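Local atomic coordinates of HTH cro/C1-type domain-containing protein (Pseudomonas aeruginosa PAO1, PDB entry 7CSV), a protein that acts as the HigA antitoxin and as a dimeric transcriptional regulator that recognizes specific pseudopalindromic DNA motifs. Residues A[10-16]-A[44-50]; A[50-56]-A[70-74]. The contacts are given in a common frame with arbitrary orientation. Residues are numbered along the deposited sequence.

How the contacts relate
Both contacts belong to the same small all-helical body and meet at Gly50, so the chain leaves contact 1 and enters contact 2 without a break. Contact 1 sets the start of helix 11-23 against the end of helix 38-45 and is mostly polar: a histidine N-cap, a salt bridge and a water, with Leu15 as its apolar floor. Contact 2 lays the start of helix 53-63 on helix 67-93 and is mostly apolar, with one hydrogen bond at its edge. Each is partly buried. Their centres lie about 10 Å apart, and the two contacts meet in one core, where Ile51 CD1 is 3.6 Å from Ile44 CG2. Only contact 2 also reaches the second subunit.

Contact 1 (A[10-16]-A[44-50]); sequences HPGEILR and IVREQRG
This is a helix-start against helix-end contact in the helix-turn-helix domain of the Cro/C1 type: the first turn of helix 11-23 packs against the C-terminus of helix 38-45 and the loop that follows. The backbones come closest at Gly12 and Val45, CA to CA 4.2 Å. With no side chain between them, Gly12 CA makes a CA-H...O contact to Ile44 O at 3.4 Å; an ideal CB on Gly12 would clash with that oxygen. Helix 38-45 closes in a Schellman motif, Glu47 taking positive phi (64°) and returning its N to Ile44 O at 2.9 Å. His10 is the N-cap of helix 11-23: its t rotamer lets ND1 accept from Gly12 N at 2.9 Å and lays the ring beneath Glu47 CA, a CH-pi contact 3.5 Å from the ring centroid. At the ring edge, CE1 of His10 is 3.0 Å from Arg49 O. Below, Leu15 CD2 meets Val45 CG1 at 4.0 Å and Ile44 CG2 at 4.1 Å, continuing into the core toward Trp70 and Leu59. On the outer side Arg16 NH2 donates both to Val45 O (2.7 Å) and, in a salt bridge, to Glu47 OE2 (3.0 Å). Beyond this pair, a water accepts from His10 N at 2.8 Å and donates to Glu13 OE2 at 2.4 Å and Glu47 OE1 at 3.2 Å.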
ATOM      1  N   HIS A  10      10.959  -3.867   6.656  1.00 15.03           N
ATOM      2  CA  HIS A  10      10.325  -2.577   6.879  1.00 16.66           C
ATOM      3  C   HIS A  10      10.872  -1.524   5.918  1.00 14.23           C
ATOM      4  O   HIS A  10      12.082  -1.472   5.668  1.00 15.67           O
ATOM      5  CB  HIS A  10      10.528  -2.120   8.316  1.00 16.61           C
ATOM      6  CG  HIS A  10       9.569  -1.055   8.730  1.00 12.24           C
ATOM      7  ND1 HIS A  10       9.741   0.266   8.381  1.00 12.27           N
ATOM      8  CD2 HIS A  10       8.417  -1.114   9.436  1.00 14.78           C
ATOM      9  CE1 HIS A  10       8.737   0.978   8.861  1.00 12.76           C
ATOM     10  NE2 HIS A  10       7.921   0.164   9.510  1.00 12.24           N
ATOM     11  N   PRO A  11      10.008  -0.666   5.368  1.00 12.60           N
ATOM     12  CA  PRO A  11      10.493   0.407   4.490  1.00 13.15           C
ATOM     13  C   PRO A  11      11.542   1.284   5.136  1.00 13.56           C
ATOM     14  O   PRO A  11      12.390   1.834   4.425  1.00 13.92           O
ATOM     15  CB  PRO A  11       9.226   1.217   4.184  1.00 16.33           C
ATOM     16  CG  PRO A  11       8.099   0.258   4.404  1.00 13.86           C
ATOM     17  CD  PRO A  11       8.536  -0.698   5.465  1.00 12.86           C
ATOM     18  N   GLY A  12      11.494   1.456   6.456  1.00 12.93           N
ATOM     19  CA  GLY A  12      12.479   2.294   7.120  1.00 13.60           C
ATOM     20  C   GLY A  12      13.882   1.740   7.021  1.00 17.46           C
ATOM     21  O   GLY A  12      14.855   2.497   7.033  1.00 15.39           O
ATOM     22  N   GLU A  13      14.008   0.418   6.899  1.00 14.83           N
ATOM     23  CA  GLU A  13      15.323  -0.176   6.693  1.00 16.29           C
ATOM     24  C   GLU A  13      15.924   0.265   5.364  1.00 15.81           C
ATOM     25  O   GLU A  13      17.119   0.579   5.285  1.00 15.21           O
ATOM     26  CB  GLU A  13      15.209  -1.696   6.770  1.00 19.38           C
ATOM     27  CG  GLU A  13      16.478  -2.456   6.458  1.00 23.07           C
ATOM     28  CD  GLU A  13      16.262  -3.953   6.590  1.00 24.64           C
ATOM     29  OE1 GLU A  13      16.701  -4.707   5.701  1.00 32.67           O
ATOM     30  OE2 GLU A  13      15.622  -4.373   7.574  1.00 27.05           O
ATOM     31  N   ILE A  14      15.110   0.293   4.307  1.00 12.75           N
ATOM     32  CA  ILE A  14      15.586   0.761   3.010  1.00 14.81           C
ATOM     33  C   ILE A  14      15.845   2.261   3.041  1.00 13.82           C
ATOM     34  O   ILE A  14      16.808   2.748   2.431  1.00 13.59           O
ATOM     35  CB  ILE A  14      14.578   0.372   1.915  1.00 16.79           C
ATOM     36  CG1 ILE A  14      14.605  -1.153   1.735  1.00 20.93           C
ATOM     37  CG2 ILE A  14      14.848   1.124   0.610  1.00 18.90           C
ATOM     38  CD1 ILE A  14      13.803  -1.653   0.588  1.00 29.16           C
ATOM     39  N   LEU A  15      14.997   3.021   3.741  1.00 13.48           N
ATOM     40  CA  LEU A  15      15.245   4.454   3.884  1.00 13.10           C
ATOM     41  C   LEU A  15      16.584   4.702   4.565  1.00 13.05           C
ATOM     42  O   LEU A  15      17.399   5.507   4.086  1.00 12.79           O
ATOM     43  CB  LEU A  15      14.110   5.103   4.676  1.00 13.51           C
ATOM     44  CG  LEU A  15      14.219   6.581   5.033  1.00  9.95           C
ATOM     45  CD1 LEU A  15      14.410   7.362   3.764  1.00 12.34           C
ATOM     46  CD2 LEU A  15      12.957   7.020   5.786  1.00 18.42           C
ATOM     47  N   ARG A  16      16.830   3.995   5.680  1.00 12.70           N
ATOM     48  CA  ARG A  16      18.091   4.121   6.409  1.00 14.01           C
ATOM     49  C   ARG A  16      19.273   3.760   5.517  1.00 16.47           C
ATOM     50  O   ARG A  16      20.236   4.520   5.403  1.00 14.79           O
ATOM     51  CB  ARG A  16      18.086   3.212   7.651  1.00 20.18           C
ATOM     52  CG  ARG A  16      17.256   3.687   8.828  1.00 26.54           C
ATOM     53  CD  ARG A  16      17.572   2.883  10.106  1.00 28.56           C
ATOM     54  NE  ARG A  16      17.933   1.491   9.827  1.00 28.21           N
ATOM     55  CZ  ARG A  16      17.109   0.451   9.938  1.00 30.08           C
ATOM     56  NH1 ARG A  16      17.546  -0.767   9.651  1.00 30.79           N
ATOM     57  NH2 ARG A  16      15.849   0.609  10.341  1.00 27.39           N
ATOM     58  N   ILE A  44       9.570   5.936  11.540  1.00 12.20           N
ATOM     59  CA  ILE A  44       9.728   5.099  10.351  1.00 14.40           C
ATOM     60  C   ILE A  44      11.083   4.396  10.360  1.00 16.72           C
ATOM     61  O   ILE A  44      11.174   3.193  10.108  1.00 13.41           O
ATOM     62  CB  ILE A  44       9.539   5.936   9.072  1.00 13.27           C
ATOM     63  CG1 ILE A  44       8.081   6.376   8.941  1.00 12.62           C
ATOM     64  CG2 ILE A  44      10.000   5.141   7.840  1.00 15.31           C
ATOM     65  CD1 ILE A  44       7.904   7.651   8.080  1.00 12.20           C
ATOM     66  N   VAL A  45      12.162   5.135  10.633  1.00 14.03           N
ATOM     67  CA  VAL A  45      13.478   4.506  10.589  1.00 15.79           C
ATOM     68  C   VAL A  45      13.648   3.522  11.733  1.00 16.87           C
ATOM     69  O   VAL A  45      14.447   2.591  11.623  1.00 19.23           O
ATOM     70  CB  VAL A  45      14.614   5.543  10.606  1.00 21.03           C
ATOM     71  CG1 VAL A  45      14.453   6.526   9.451  1.00 17.75           C
ATOM     72  CG2 VAL A  45      14.675   6.258  11.936  1.00 20.32           C
ATOM     73  N   ARG A  46      12.920   3.713  12.828  1.00 15.54           N
ATOM     74  CA  ARG A  46      12.897   2.753  13.926  1.00 13.91           C
ATOM     75  C   ARG A  46      11.948   1.595  13.663  1.00 18.44           C
ATOM     76  O   ARG A  46      11.814   0.714  14.528  1.00 16.68           O
ATOM     77  CB  ARG A  46      12.493   3.455  15.219  1.00 13.87           C
ATOM     78  CG  ARG A  46      13.541   4.402  15.782  1.00 19.58           C
ATOM     79  CD  ARG A  46      14.533   3.651  16.654  1.00 26.21           C
ATOM     80  NE  ARG A  46      14.047   3.488  18.020  1.00 29.44           N
ATOM     81  CZ  ARG A  46      13.447   2.396  18.483  1.00 29.49           C
ATOM     82  NH1 ARG A  46      13.041   2.355  19.748  1.00 31.65           N
ATOM     83  NH2 ARG A  46      13.247   1.348  17.691  1.00 34.50           N
ATOM     84  N   GLU A  47      11.282   1.586  12.500  1.00 15.02           N
ATOM     85  CA  GLU A  47      10.363   0.513  12.114  1.00 14.23           C
ATOM     86  C   GLU A  47       9.152   0.440  13.050  1.00 13.82           C
ATOM     87  O   GLU A  47       8.605  -0.639  13.305  1.00 16.38           O
ATOM     88  CB  GLU A  47      11.109  -0.826  12.020  1.00 18.18           C
ATOM     89  CG  GLU A  47      12.404  -0.674  11.217  1.00 17.76           C
ATOM     90  CD  GLU A  47      13.073  -1.982  10.845  1.00 26.17           C
ATOM     91  OE1 GLU A  47      12.452  -3.057  10.996  1.00 19.74           O
ATOM     92  OE2 GLU A  47      14.239  -1.926  10.403  1.00 26.92           O
ATOM     93  N   GLN A  48       8.714   1.603  13.538  1.00 13.56           N
ATOM     94  CA  GLN A  48       7.579   1.748  14.439  1.00 15.03           C
ATOM     95  C   GLN A  48       6.411   2.459  13.782  1.00 17.87           C
ATOM     96  O   GLN A  48       5.436   2.793  14.464  1.00 17.87           O
ATOM     97  CB  GLN A  48       7.983   2.523  15.698  1.00 14.26           C
ATOM     98  CG  GLN A  48       9.178   1.957  16.396  1.00 16.31           C
ATOM     99  CD  GLN A  48       8.901   0.556  16.913  1.00 18.19           C
ATOM    100  OE1 GLN A  48       7.931   0.336  17.632  1.00 21.57           O
ATOM    101  NE2 GLN A  48       9.735  -0.399  16.523  1.00 19.20           N
ATOM    102  N   ARG A  49       6.493   2.712  12.482  1.00 13.05           N
ATOM    103  CA  ARG A  49       5.418   3.381  11.772  1.00 14.50           C
ATOM    104  C   ARG A  49       5.609   3.104  10.292  1.00 13.28           C
ATOM    105  O   ARG A  49       6.745   3.024   9.821  1.00 15.20           O
ATOM    106  CB  ARG A  49       5.424   4.888  12.053  1.00 21.24           C
ATOM    107  CG  ARG A  49       4.424   5.678  11.245  1.00 31.41           C
ATOM    108  CD  ARG A  49       4.868   7.121  11.065  1.00 29.12           C
ATOM    109  NE  ARG A  49       4.948   7.854  12.326  1.00 34.32           N
ATOM    110  CZ  ARG A  49       3.895   8.337  12.980  1.00 36.62           C
ATOM    111  NH1 ARG A  49       4.065   8.997  14.116  1.00 33.38           N
ATOM    112  NH2 ARG A  49       2.670   8.155  12.503  1.00 43.72           N
ATOM    113  N   GLY A  50       4.501   2.932   9.571  1.00 11.82           N
ATOM    114  CA  GLY A  50       4.584   2.743   8.135  1.00 14.37           C
ATOM    115  C   GLY A  50       4.633   4.051   7.361  1.00 15.37           C
ATOM    116  O   GLY A  50       4.492   5.146   7.916  1.00 13.84           O
TER
HETATM  117  O   HOH W   1      13.264  -4.426   8.221  1.00 21.76           O

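Contact 2 (A[50-56]-A[70-74]); sequences GISADMA and WMNLQ
Ala56 and Ile51 form the apolar centre with Trp70 and Met71, where the start of helix 53-63 lies on helix 67-93. Ala56 CB fits close to helix 67-93, 4.0 Å from Trp70 CB and 3.7 Å from Met71 CG, and the small side chain lets the backbones approach to 5.5 Å between Ala56 CA and Trp70 CA. At the other end of the contact Ile51 CA is 6.1 Å from Gln74 CA, one helical turn on from Trp70. Ile51, with both chi angles near m, places CG2 4.2 Å from Trp70 CB; its side chain also touches Leu59, further along helix 53-63, and Pro11 and Ile44, which tie in helices 11-23 and 38-45. Met71, m at all three chi angles, brings SD to 3.9 Å from Ala53 CA and CE to 4.3 Å from Ala53 CB. This flank faces the second subunit, where Met71 packs on Leu79 and Ala53 on Ala82 of that chain. Further out, Ser52 is the N-cap of helix 53-63, its OG (chi1 p) accepting from Met55 N at 3.1 Å. At the polar edge Gln74, chi1 t and chi2 p, turns its amide to the extended residues ahead of that helix: Ile51 N donates to Gln74 OE1 at 2.8 Å, Gly50 CA is 3.2 Å from the same OE1, and NE2 of Gln74 is held by Ser78. What results is helix-on-helix packing within the all-helical Cro/C1-type helix-turn-helix fold, joining helix 53-63 to the long helix 67-93, with one flank forming part of the dimer interface.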
ATOM      1  N   GLY A  50       4.501   2.932   9.571  1.00 11.82           N
ATOM      2  CA  GLY A  50       4.584   2.743   8.135  1.00 14.37           C
ATOM      3  C   GLY A  50       4.633   4.051   7.361  1.00 15.37           C
ATOM      4  O   GLY A  50       4.492   5.146   7.916  1.00 13.84           O
ATOM      5  N   ILE A  51       4.847   3.915   6.052  1.00 11.20           N
ATOM      6  CA  ILE A  51       4.833   5.042   5.121  1.00 11.31           C
ATOM      7  C   ILE A  51       3.396   5.319   4.712  1.00 10.97           C
ATOM      8  O   ILE A  51       2.744   4.472   4.089  1.00 10.89           O
ATOM      9  CB  ILE A  51       5.679   4.746   3.876  1.00 12.90           C
ATOM     10  CG1 ILE A  51       7.072   4.264   4.252  1.00 16.68           C
ATOM     11  CG2 ILE A  51       5.747   5.979   2.968  1.00 11.03           C
ATOM     12  CD1 ILE A  51       7.827   5.249   5.004  1.00 16.58           C
ATOM     13  N   SER A  52       2.907   6.507   5.043  1.00 10.80           N
ATOM     14  CA  SER A  52       1.619   6.965   4.558  1.00 10.07           C
ATOM     15  C   SER A  52       1.739   7.482   3.122  1.00 12.74           C
ATOM     16  O   SER A  52       2.829   7.774   2.624  1.00  8.68           O
ATOM     17  CB  SER A  52       1.078   8.081   5.446  1.00 11.84           C
ATOM     18  OG  SER A  52       1.858   9.262   5.267  1.00 10.80           O
ATOM     19  N   ALA A  53       0.584   7.625   2.466  1.00  9.74           N
ATOM     20  CA  ALA A  53       0.578   8.183   1.117  1.00  9.28           C
ATOM     21  C   ALA A  53       1.222   9.558   1.095  1.00 10.10           C
ATOM     22  O   ALA A  53       2.021   9.857   0.204  1.00  9.52           O
ATOM     23  CB  ALA A  53      -0.846   8.260   0.577  1.00  9.96           C
ATOM     24  N   ASP A  54       0.869  10.410   2.061  1.00 10.16           N
ATOM     25  CA  ASP A  54       1.437  11.756   2.107  1.00 11.23           C
ATOM     26  C   ASP A  54       2.946  11.686   2.269  1.00  9.27           C
ATOM     27  O   ASP A  54       3.684  12.377   1.563  1.00 10.26           O
ATOM     28  CB  ASP A  54       0.790  12.547   3.247  1.00 13.24           C
ATOM     29  CG  ASP A  54       1.279  13.978   3.335  1.00 19.02           C
ATOM     30  OD1 ASP A  54       0.736  14.833   2.609  1.00 21.81           O
ATOM     31  OD2 ASP A  54       2.184  14.242   4.155  1.00 22.57           O
ATOM     32  N   MET A  55       3.425  10.784   3.135  1.00  8.87           N
ATOM     33  CA  MET A  55       4.864  10.640   3.336  1.00 10.11           C
ATOM     34  C   MET A  55       5.551  10.093   2.093  1.00  9.20           C
ATOM     35  O   MET A  55       6.697  10.451   1.811  1.00 11.12           O
ATOM     36  CB  MET A  55       5.139   9.723   4.532  1.00  9.92           C
ATOM     37  CG  MET A  55       5.334  10.479   5.837  1.00 22.03           C
ATOM     38  SD  MET A  55       6.764  11.595   5.844  1.00 22.77           S
ATOM     39  CE  MET A  55       8.043  10.581   5.161  1.00 15.13           C
ATOM     40  N   ALA A  56       4.883   9.195   1.357  1.00  9.54           N
ATOM     41  CA  ALA A  56       5.468   8.659   0.132  1.00  6.56           C
ATOM     42  C   ALA A  56       5.656   9.744  -0.909  1.00  9.70           C
ATOM     43  O   ALA A  56       6.645   9.744  -1.653  1.00 10.32           O
ATOM     44  CB  ALA A  56       4.582   7.555  -0.441  1.00  9.75           C
ATOM     45  N   TRP A  70       7.915   3.994  -2.666  1.00  7.99           N
ATOM     46  CA  TRP A  70       7.783   3.862  -1.220  1.00  8.26           C
ATOM     47  C   TRP A  70       6.528   3.102  -0.839  1.00  8.29           C
ATOM     48  O   TRP A  70       6.549   2.316   0.111  1.00 10.93           O
ATOM     49  CB  TRP A  70       7.788   5.242  -0.570  1.00 10.24           C
ATOM     50  CG  TRP A  70       9.080   5.909  -0.815  1.00  9.23           C
ATOM     51  CD1 TRP A  70       9.353   6.827  -1.778  1.00 10.19           C
ATOM     52  CD2 TRP A  70      10.305   5.654  -0.134  1.00 10.62           C
ATOM     53  NE1 TRP A  70      10.672   7.193  -1.719  1.00 10.84           N
ATOM     54  CE2 TRP A  70      11.284   6.489  -0.719  1.00 12.79           C
ATOM     55  CE3 TRP A  70      10.668   4.822   0.926  1.00 14.03           C
ATOM     56  CZ2 TRP A  70      12.610   6.510  -0.282  1.00 15.47           C
ATOM     57  CZ3 TRP A  70      11.988   4.841   1.360  1.00 17.49           C
ATOM     58  CH2 TRP A  70      12.938   5.686   0.761  1.00 16.15           C
ATOM     59  N   MET A  71       5.423   3.331  -1.551  1.00  8.72           N
ATOM     60  CA  MET A  71       4.200   2.621  -1.203  1.00  8.33           C
ATOM     61  C   MET A  71       4.327   1.147  -1.528  1.00  9.71           C
ATOM     62  O   MET A  71       3.706   0.319  -0.857  1.00  9.99           O
ATOM     63  CB  MET A  71       2.997   3.205  -1.929  1.00  9.24           C
ATOM     64  CG  MET A  71       2.657   4.614  -1.465  1.00 10.80           C
ATOM     65  SD  MET A  71       2.229   4.784   0.270  1.00 17.66           S
ATOM     66  CE  MET A  71       0.535   4.185   0.229  1.00 24.52           C
ATOM     67  N   ASN A  72       5.111   0.810  -2.557  1.00  9.76           N
ATOM     68  CA  ASN A  72       5.325  -0.600  -2.881  1.00 11.46           C
ATOM     69  C   ASN A  72       6.145  -1.287  -1.798  1.00 11.93           C
ATOM     70  O   ASN A  72       5.880  -2.445  -1.450  1.00 11.85           O
ATOM     71  CB  ASN A  72       6.015  -0.735  -4.245  1.00 11.53           C
ATOM     72  CG  ASN A  72       5.101  -0.383  -5.423  1.00 15.88           C
ATOM     73  OD1 ASN A  72       3.870  -0.334  -5.291  1.00 17.31           O
ATOM     74  ND2 ASN A  72       5.710  -0.147  -6.585  1.00 12.13           N
ATOM     75  N   LEU A  73       7.144  -0.589  -1.239  1.00 12.38           N
ATOM     76  CA  LEU A  73       7.879  -1.162  -0.113  1.00 12.64           C
ATOM     77  C   LEU A  73       6.962  -1.350   1.084  1.00 11.30           C
ATOM     78  O   LEU A  73       7.031  -2.370   1.784  1.00 11.89           O
ATOM     79  CB  LEU A  73       9.052  -0.263   0.268  1.00 10.70           C
ATOM     80  CG  LEU A  73      10.150  -0.086  -0.778  1.00 12.73           C
ATOM     81  CD1 LEU A  73      11.181   0.920  -0.281  1.00 12.46           C
ATOM     82  CD2 LEU A  73      10.794  -1.434  -1.087  1.00 11.60           C
ATOM     83  N   GLN A  74       6.083  -0.379   1.320  1.00  9.28           N
ATOM     84  CA  GLN A  74       5.150  -0.476   2.433  1.00  9.76           C
ATOM     85  C   GLN A  74       4.184  -1.635   2.241  1.00  9.34           C
ATOM     86  O   GLN A  74       3.920  -2.397   3.179  1.00 12.73           O
ATOM     87  CB  GLN A  74       4.386   0.841   2.584  1.00 11.65           C
ATOM     88  CG  GLN A  74       3.341   0.798   3.703  1.00  9.56           C
ATOM     89  CD  GLN A  74       3.965   0.612   5.056  1.00 10.13           C
ATOM     90  OE1 GLN A  74       5.011   1.189   5.359  1.00 11.81           O
ATOM     91  NE2 GLN A  74       3.338  -0.218   5.892  1.00 17.69           N
TER